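Local coordinates for sulfoquinovosidase (PDB 5AEG), which hydrolyses sulfoquinovosyl diacylglycerides and simpler sulfoquinovosides such as sulfoquinovosyl glycerol, releasing sulfoquinovose for sulfoglycolysis, at residues A[197-205]-A[422-430]; A[242-250]-A[459-467]. All coordinates share one frame; numbering follows the deposited sequence.

Interaction 1 (A[197-205]-A[422-430]); sequences VDNSCYMNF and AEIMHNAWP
Ser200 and Cys201 meet the first turns of helix 422-444 in a small, mostly polar contact between domains: a loop joining strands 193-197 and 203-206 of the galactose mutarotase-like domain rests on a helix of the GH31 TIM barrel. Ser200 OG donates to Ile424 O over 2.7 Å, approaching 30° out of the carbonyl plane. Its chi1 of 68° turns the hydroxyl to this carbonyl and brings OG within 3.3 Å of Ile424 CG2. Without the hydroxyl, as with an alanine here, Ile424 O would probably lose its short bond and the loop be less firmly fixed to the helix. Alongside, the delta methyl of Ile424 packs on Cys201, CD1 to CB 3.5 Å. Asn427 lays its CB 3.2 Å from Ser200 O and adds a weak ND2 bond to that oxygen; its main polar partner is Thr150 N, at OD1, while ND2 also goes to Leu148 O. One water receives the Asn427 N-H and donates to Ser200 O and Glu423 O. A second water links Tyr202 N to Glu423 O. Ser200 O, Tyr202 N, Glu423 O, Ile424 O and Asn427 N are thus bonded across the boundary, which relies on directional bonds and water more than on apolar burial.

Interaction 2 (A[242-250]-A[459-467]); sequences LLGRQPELP and TGSQKYSTM
Gln246 reaches over to helix 461-464 with the one direct hydrogen bond between the two segments, NE2 to Gln462 O at 2.8 Å. The bond is nearly straight (167°), lies in the carbonyl plane on a lone pair, and keeps within the amide plane of Gln246. A bend at chi2, 96°, turns the amide toward the helix; its OE1 accepts from Asn579 and Gly499 N, and NE2 also serves Gly497 O, so both ends of this buried group are engaged. Two waters add bridges between backbone carbonyls, one from Arg245 O to Lys463 O, the other from Pro247 O to Thr466 O.

Within 459-467, Gln462 folds back so that OE1 takes the N-H of Gly460, the N-cap residue, at 2.9 Å, while NE2 goes to Thr496 O and Gln184.

Van der Waals packing is spread along the contact. Leu243 sets CD1 against the amide of Gln462, 3.9 Å from CD; the side chains of Pro247 and Thr466 cross at about a right angle, CG to CG2 3.9 Å; and Leu249 CD2 meets Met467 CE at 4.0 Å, an apolar pair. Gly244, with positive phi after helix 232-243, passes so close to the helix that a CB would clash with Lys463 N.

The linker entering the TIM barrel is therefore held by one direct bond to a main-chain carbonyl, two water bridges and packing, with two buried glutamine amides fixed in rotation by partners at both ends.

Interactions 1 and 2 lie 19 Å apart between centres; their nearest atoms are about 5 Å apart, so they do not meet directly. Interaction 1 joins the mutarotase-like domain to a barrel helix, interaction 2 the chain after helix 232-243 to a barrel loop and short helix. Strand 193-197 and helix 422-444 connect them: the strand runs into the loop of interaction 1 and, through His196, touches Leu243 and Thr459, while the helix continues to Ala431, Ala434 and Lys435, which pack on Ser461 and Tyr464. Both stand at some remove from the catalytic residues, the Asn427 side chain about 8 Å from that of Glu408, probably an active-site residue, and the Ser465 side chain about 11 Å from that of the nucleophile Asp405.

Interaction 1 (A[197-205]-A[422-430])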
loop_
_atom_site.group_PDB
_atom_site.type_symbol
_atom_site.label_atom_id
_atom_site.label_comp_id
_atom_site.label_asym_id
_atom_site.label_seq_id
_atom_site.Cartn_x
_atom_site.Cartn_y
_atom_site.Cartn_z
ATOM N N VAL A 197 5.090 -10.874 11.712
ATOM C CA VAL A 197 6.188 -11.843 11.479
ATOM C C VAL A 197 7.397 -11.045 10.950
ATOM O O VAL A 197 7.308 -10.228 10.001
ATOM C CB VAL A 197 5.794 -12.982 10.572
ATOM C CG1 VAL A 197 6.956 -13.948 10.271
ATOM C CG2 VAL A 197 4.598 -13.754 11.089
ATOM N N ASP A 198 8.550 -11.256 11.550
ATOM C CA ASP A 198 9.710 -10.439 11.196
ATOM C C ASP A 198 10.307 -10.829 9.872
ATOM O O ASP A 198 10.962 -10.021 9.216
ATOM C CB ASP A 198 10.852 -10.543 12.227
ATOM C CG ASP A 198 10.590 -9.774 13.471
ATOM O OD1 ASP A 198 9.672 -8.924 13.566
ATOM O OD2 ASP A 198 11.384 -9.981 14.398
ATOM N N ASN A 199 10.102 -12.016 9.433
ATOM C CA ASN A 199 10.846 -12.425 8.235
ATOM C C ASN A 199 10.486 -11.630 6.950
ATOM O O ASN A 199 9.387 -11.058 6.857
ATOM C CB ASN A 199 10.455 -13.849 7.971
ATOM C CG ASN A 199 10.768 -14.798 9.128
ATOM O OD1 ASN A 199 10.348 -14.563 10.278
ATOM N ND2 ASN A 199 11.447 -15.934 8.778
ATOM N N SER A 200 11.336 -11.691 5.938
ATOM C CA SER A 200 11.031 -11.122 4.598
ATOM C C SER A 200 11.105 -12.144 3.481
ATOM O O SER A 200 11.003 -11.819 2.312
ATOM C CB SER A 200 11.905 -9.905 4.330
ATOM O OG SER A 200 13.243 -10.334 4.194
ATOM N N CYS A 201 11.256 -13.418 3.813
ATOM C CA CYS A 201 11.147 -14.498 2.855
ATOM C C CYS A 201 9.770 -14.604 2.239
ATOM O O CYS A 201 8.824 -13.999 2.784
ATOM C CB CYS A 201 11.526 -15.849 3.521
ATOM S SG CYS A 201 10.468 -16.250 4.947
ATOM N N TYR A 202 9.620 -15.381 1.139
ATOM C CA TYR A 202 8.304 -15.793 0.667
ATOM C C TYR A 202 7.506 -16.355 1.818
ATOM O O TYR A 202 8.060 -17.156 2.608
ATOM C CB TYR A 202 8.420 -16.820 -0.424
ATOM C CG TYR A 202 7.084 -17.285 -0.933
ATOM C CD1 TYR A 202 6.414 -18.310 -0.316
ATOM C CD2 TYR A 202 6.395 -16.592 -1.996
ATOM C CE1 TYR A 202 5.199 -18.756 -0.758
ATOM C CE2 TYR A 202 5.150 -17.048 -2.434
ATOM C CZ TYR A 202 4.562 -18.112 -1.815
ATOM O OH TYR A 202 3.367 -18.566 -2.288
ATOM N N MET A 203 6.235 -15.971 1.931
ATOM C CA MET A 203 5.311 -16.579 2.918
ATOM C C MET A 203 3.973 -16.709 2.259
ATOM O O MET A 203 3.709 -16.051 1.289
ATOM C CB MET A 203 5.221 -15.676 4.168
ATOM C CG MET A 203 6.481 -15.679 4.989
ATOM S SD MET A 203 6.321 -14.674 6.510
ATOM C CE MET A 203 7.304 -13.355 6.044
ATOM N N ASN A 204 3.140 -17.579 2.772
ATOM C CA ASN A 204 1.816 -17.767 2.360
ATOM C C ASN A 204 0.967 -17.875 3.624
ATOM O O ASN A 204 1.172 -18.797 4.433
ATOM C CB ASN A 204 1.646 -19.045 1.534
ATOM C CG ASN A 204 0.234 -19.175 0.971
ATOM O OD1 ASN A 204 -0.718 -18.779 1.587
ATOM N ND2 ASN A 204 0.109 -19.761 -0.164
ATOM N N PHE A 205 0.044 -16.966 3.785
ATOM C CA PHE A 205 -0.861 -16.928 4.981
ATOM C C PHE A 205 -2.182 -17.470 4.587
ATOM O O PHE A 205 -2.885 -16.847 3.778
ATOM C CB PHE A 205 -0.951 -15.504 5.561
ATOM C CG PHE A 205 0.211 -15.042 6.420
ATOM C CD1 PHE A 205 1.472 -15.634 6.376
ATOM C CD2 PHE A 205 0.057 -13.907 7.186
ATOM C CE1 PHE A 205 2.491 -15.144 7.140
ATOM C CE2 PHE A 205 1.086 -13.449 8.015
ATOM C CZ PHE A 205 2.314 -14.042 7.968
ATOM N N ALA A 422 18.864 -12.401 -2.632
ATOM C CA ALA A 422 17.771 -11.602 -3.244
ATOM C C ALA A 422 16.435 -12.243 -3.014
ATOM O O ALA A 422 15.426 -11.542 -3.015
ATOM C CB ALA A 422 17.986 -11.400 -4.718
ATOM N N GLU A 423 16.406 -13.544 -2.834
ATOM C CA GLU A 423 15.151 -14.162 -2.352
ATOM C C GLU A 423 14.604 -13.671 -1.040
ATOM O O GLU A 423 13.386 -13.799 -0.793
ATOM C CB GLU A 423 15.210 -15.687 -2.405
ATOM C CG GLU A 423 15.327 -16.175 -3.863
ATOM C CD GLU A 423 15.434 -17.687 -4.036
ATOM O OE1 GLU A 423 15.133 -18.458 -3.128
ATOM O OE2 GLU A 423 15.742 -18.124 -5.146
ATOM N N ILE A 424 15.472 -13.208 -0.156
ATOM C CA ILE A 424 15.126 -12.581 1.077
ATOM C C ILE A 424 15.043 -11.054 0.974
ATOM O O ILE A 424 14.191 -10.394 1.620
ATOM C CB ILE A 424 16.156 -12.981 2.206
ATOM C CG1 ILE A 424 16.184 -14.535 2.425
ATOM C CG2 ILE A 424 15.928 -12.206 3.511
ATOM C CD1 ILE A 424 14.962 -15.166 2.985
ATOM N N MET A 425 15.933 -10.437 0.230
ATOM C CA MET A 425 15.886 -8.960 0.121
ATOM C C MET A 425 14.714 -8.405 -0.724
ATOM O O MET A 425 14.338 -7.252 -0.543
ATOM C CB MET A 425 17.211 -8.435 -0.459
ATOM C CG MET A 425 18.435 -8.537 0.509
ATOM S SD MET A 425 18.164 -7.910 2.170
ATOM C CE MET A 425 17.705 -6.259 1.818
ATOM N N HIS A 426 14.199 -9.223 -1.615
ATOM C CA HIS A 426 13.167 -8.791 -2.582
ATOM C C HIS A 426 11.980 -8.142 -1.857
ATOM O O HIS A 426 11.655 -6.980 -2.107
ATOM C CB HIS A 426 12.703 -9.973 -3.377
ATOM C CG HIS A 426 11.522 -9.675 -4.237
ATOM N ND1 HIS A 426 11.617 -8.987 -5.428
ATOM C CD2 HIS A 426 10.203 -9.907 -4.033
ATOM C CE1 HIS A 426 10.397 -8.851 -5.938
ATOM N NE2 HIS A 426 9.528 -9.369 -5.090
ATOM N N ASN A 427 11.459 -8.830 -0.850
ATOM C CA ASN A 427 10.286 -8.322 -0.087
ATOM C C ASN A 427 10.648 -7.173 0.821
ATOM O O ASN A 427 9.804 -6.330 1.134
ATOM C CB ASN A 427 9.635 -9.427 0.741
ATOM C CG ASN A 427 8.696 -10.278 -0.052
ATOM O OD1 ASN A 427 8.297 -9.947 -1.153
ATOM N ND2 ASN A 427 8.312 -11.399 0.518
ATOM N N ALA A 428 11.921 -7.051 1.229
ATOM C CA ALA A 428 12.360 -5.901 2.064
ATOM C C ALA A 428 12.705 -4.635 1.277
ATOM O O ALA A 428 12.935 -3.555 1.861
ATOM C CB ALA A 428 13.590 -6.334 2.917
ATOM N N TRP A 429 12.778 -4.765 -0.046
ATOM C CA TRP A 429 13.248 -3.635 -0.870
ATOM C C TRP A 429 12.354 -2.359 -0.720
ATOM O O TRP A 429 12.842 -1.240 -0.612
ATOM C CB TRP A 429 13.319 -3.983 -2.353
ATOM C CG TRP A 429 14.446 -3.321 -3.059
ATOM C CD1 TRP A 429 14.389 -2.338 -3.956
ATOM C CD2 TRP A 429 15.859 -3.585 -2.825
ATOM N NE1 TRP A 429 15.686 -1.994 -4.398
ATOM C CE2 TRP A 429 16.596 -2.729 -3.688
ATOM C CE3 TRP A 429 16.534 -4.515 -2.050
ATOM C CZ2 TRP A 429 18.023 -2.766 -3.766
ATOM C CZ3 TRP A 429 17.996 -4.530 -2.069
ATOM C CH2 TRP A 429 18.703 -3.678 -2.958
ATOM N N PRO A 430 11.040 -2.519 -0.729
ATOM C CA PRO A 430 10.231 -1.289 -0.676
ATOM C C PRO A 430 10.475 -0.394 0.524
ATOM O O PRO A 430 10.647 0.832 0.406
ATOM C CB PRO A 430 8.757 -1.837 -0.722
ATOM C CG PRO A 430 8.878 -3.131 -1.435
ATOM C CD PRO A 430 10.218 -3.721 -0.972
HETATM O O HOH W 1 11.877 -11.668 -0.352
HETATM O O HOH W 2 11.970 -16.218 -0.152
#

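Interaction 2 (A[242-250]-A[459-467])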
loop_
_atom_site.group_PDB
_atom_site.type_symbol
_atom_site.label_atom_id
_atom_site.label_comp_id
_atom_site.label_asym_id
_atom_site.label_seq_id
_atom_site.Cartn_x
_atom_site.Cartn_y
_atom_site.Cartn_z
ATOM N N LEU A 242 4.710 -0.465 17.285
ATOM C CA LEU A 242 5.641 -1.482 16.818
ATOM C C LEU A 242 6.226 -1.150 15.450
ATOM O O LEU A 242 7.424 -1.180 15.249
ATOM C CB LEU A 242 4.941 -2.828 16.769
ATOM C CG LEU A 242 5.825 -3.974 16.250
ATOM C CD1 LEU A 242 7.084 -4.179 17.066
ATOM C CD2 LEU A 242 5.032 -5.262 16.148
ATOM N N LEU A 243 5.379 -0.823 14.494
ATOM C CA LEU A 243 5.847 -0.671 13.094
ATOM C C LEU A 243 6.292 0.700 12.700
ATOM O O LEU A 243 7.075 0.854 11.754
ATOM C CB LEU A 243 4.767 -1.106 12.152
ATOM C CG LEU A 243 4.105 -2.502 12.302
ATOM C CD1 LEU A 243 2.904 -2.632 11.344
ATOM C CD2 LEU A 243 5.076 -3.613 12.110
ATOM N N GLY A 244 5.681 1.721 13.298
ATOM C CA GLY A 244 5.928 3.101 12.879
ATOM C C GLY A 244 4.624 3.876 12.731
ATOM O O GLY A 244 3.579 3.250 12.473
ATOM N N ARG A 245 4.718 5.205 12.921
ATOM C CA ARG A 245 3.665 6.160 12.621
ATOM C C ARG A 245 4.147 7.166 11.603
ATOM O O ARG A 245 5.309 7.505 11.569
ATOM C CB ARG A 245 3.209 6.887 13.854
ATOM C CG ARG A 245 2.516 5.953 14.790
ATOM C CD ARG A 245 1.960 6.537 16.084
ATOM N NE ARG A 245 1.453 5.498 16.964
ATOM C CZ ARG A 245 1.743 5.377 18.252
ATOM N NH1 ARG A 245 2.447 6.310 18.868
ATOM N NH2 ARG A 245 1.299 4.353 18.915
ATOM N N GLN A 246 3.233 7.629 10.746
ATOM C CA GLN A 246 3.585 8.534 9.678
ATOM C C GLN A 246 3.622 9.982 10.199
ATOM O O GLN A 246 2.947 10.317 11.124
ATOM C CB GLN A 246 2.492 8.497 8.579
ATOM C CG GLN A 246 2.379 7.137 7.844
ATOM C CD GLN A 246 1.309 6.246 8.409
ATOM O OE1 GLN A 246 0.110 6.564 8.335
ATOM N NE2 GLN A 246 1.738 5.132 9.048
ATOM N N PRO A 247 4.323 10.832 9.529
ATOM C CA PRO A 247 4.236 12.256 9.860
ATOM C C PRO A 247 2.907 12.863 9.552
ATOM O O PRO A 247 2.128 12.348 8.701
ATOM C CB PRO A 247 5.324 12.894 8.964
ATOM C CG PRO A 247 6.192 11.778 8.515
ATOM C CD PRO A 247 5.273 10.567 8.458
ATOM N N GLU A 248 2.625 13.987 10.203
ATOM C CA GLU A 248 1.598 14.890 9.709
ATOM C C GLU A 248 1.937 15.385 8.303
ATOM O O GLU A 248 3.074 15.591 7.974
ATOM C CB GLU A 248 1.431 16.103 10.625
ATOM C CG GLU A 248 0.866 15.719 11.980
ATOM C CD GLU A 248 0.655 16.901 12.920
ATOM O OE1 GLU A 248 1.065 18.024 12.615
ATOM O OE2 GLU A 248 0.051 16.682 13.946
ATOM N N LEU A 249 0.890 15.479 7.451
ATOM C CA LEU A 249 1.032 15.984 6.080
ATOM C C LEU A 249 1.337 17.479 6.075
ATOM O O LEU A 249 0.840 18.237 6.921
ATOM C CB LEU A 249 -0.260 15.772 5.288
ATOM C CG LEU A 249 -0.712 14.326 5.051
ATOM C CD1 LEU A 249 -2.069 14.253 4.355
ATOM C CD2 LEU A 249 0.298 13.608 4.203
ATOM N N PRO A 250 2.039 17.922 5.049
ATOM C CA PRO A 250 2.159 19.380 4.934
ATOM C C PRO A 250 0.852 20.025 4.780
ATOM O O PRO A 250 -0.055 19.455 4.121
ATOM C CB PRO A 250 3.001 19.586 3.709
ATOM C CG PRO A 250 3.750 18.282 3.510
ATOM C CD PRO A 250 2.876 17.205 4.074
ATOM N N THR A 459 7.292 -3.982 5.526
ATOM C CA THR A 459 7.423 -3.699 6.953
ATOM C C THR A 459 8.335 -2.521 7.219
ATOM O O THR A 459 9.459 -2.509 6.773
ATOM C CB THR A 459 7.894 -4.966 7.700
ATOM O OG1 THR A 459 6.949 -6.031 7.516
ATOM C CG2 THR A 459 8.062 -4.652 9.123
ATOM N N GLY A 460 7.816 -1.479 7.869
ATOM C CA GLY A 460 8.547 -0.226 8.104
ATOM C C GLY A 460 8.098 0.964 7.267
ATOM O O GLY A 460 8.398 2.138 7.584
ATOM N N SER A 461 7.418 0.705 6.135
ATOM C CA SER A 461 6.783 1.797 5.355
ATOM C C SER A 461 5.838 2.629 6.224
ATOM O O SER A 461 5.580 3.795 5.986
ATOM C CB SER A 461 6.029 1.213 4.107
ATOM O OG SER A 461 7.024 0.770 3.192
ATOM N N GLN A 462 5.314 2.009 7.267
ATOM C CA GLN A 462 4.503 2.724 8.240
ATOM C C GLN A 462 5.218 3.958 8.885
ATOM O O GLN A 462 4.558 4.941 9.243
ATOM C CB GLN A 462 4.055 1.775 9.335
ATOM C CG GLN A 462 3.117 0.662 8.942
ATOM C CD GLN A 462 3.786 -0.498 8.236
ATOM O OE1 GLN A 462 5.033 -0.619 8.226
ATOM N NE2 GLN A 462 2.966 -1.360 7.635
ATOM N N LYS A 463 6.528 3.868 9.054
ATOM C CA LYS A 463 7.342 5.029 9.526
ATOM C C LYS A 463 7.853 5.863 8.313
ATOM O O LYS A 463 7.841 7.108 8.322
ATOM C CB LYS A 463 8.599 4.537 10.288
ATOM C CG LYS A 463 9.479 5.686 10.850
ATOM C CD LYS A 463 10.498 5.069 11.810
ATOM C CE LYS A 463 11.611 5.997 12.307
ATOM N NZ LYS A 463 11.179 7.410 12.343
ATOM N N TYR A 464 8.332 5.156 7.299
ATOM C CA TYR A 464 9.132 5.802 6.279
ATOM C C TYR A 464 8.373 6.342 5.064
ATOM O O TYR A 464 8.898 7.237 4.437
ATOM C CB TYR A 464 10.228 4.846 5.800
ATOM C CG TYR A 464 11.218 4.489 6.900
ATOM C CD1 TYR A 464 11.815 5.484 7.676
ATOM C CD2 TYR A 464 11.480 3.164 7.202
ATOM C CE1 TYR A 464 12.719 5.160 8.699
ATOM C CE2 TYR A 464 12.363 2.833 8.220
ATOM C CZ TYR A 464 12.976 3.831 8.954
ATOM O OH TYR A 464 13.828 3.468 9.947
ATOM N N SER A 465 7.166 5.847 4.731
ATOM C CA SER A 465 6.457 6.411 3.528
ATOM C C SER A 465 5.479 7.467 4.050
ATOM O O SER A 465 4.550 7.167 4.826
ATOM C CB SER A 465 5.704 5.372 2.741
ATOM O OG SER A 465 5.026 5.996 1.674
ATOM N N THR A 466 5.641 8.701 3.616
ATOM C CA THR A 466 4.797 9.739 4.066
ATOM C C THR A 466 3.369 9.687 3.466
ATOM O O THR A 466 2.466 10.375 3.966
ATOM C CB THR A 466 5.418 11.121 3.703
ATOM O OG1 THR A 466 5.936 11.096 2.340
ATOM C CG2 THR A 466 6.652 11.417 4.661
ATOM N N MET A 467 3.183 8.918 2.407
ATOM C CA MET A 467 1.841 8.756 1.782
ATOM C C MET A 467 1.871 7.579 0.888
ATOM O O MET A 467 2.842 7.436 0.081
ATOM C CB MET A 467 1.509 10.009 0.961
ATOM C CG MET A 467 0.305 9.869 0.074
ATOM S SD MET A 467 -1.317 9.711 0.867
ATOM C CE MET A 467 -1.513 11.425 1.412
HETATM O O HOH W 3 7.285 8.689 10.407
HETATM O O HOH W 4 3.144 11.846 6.205
#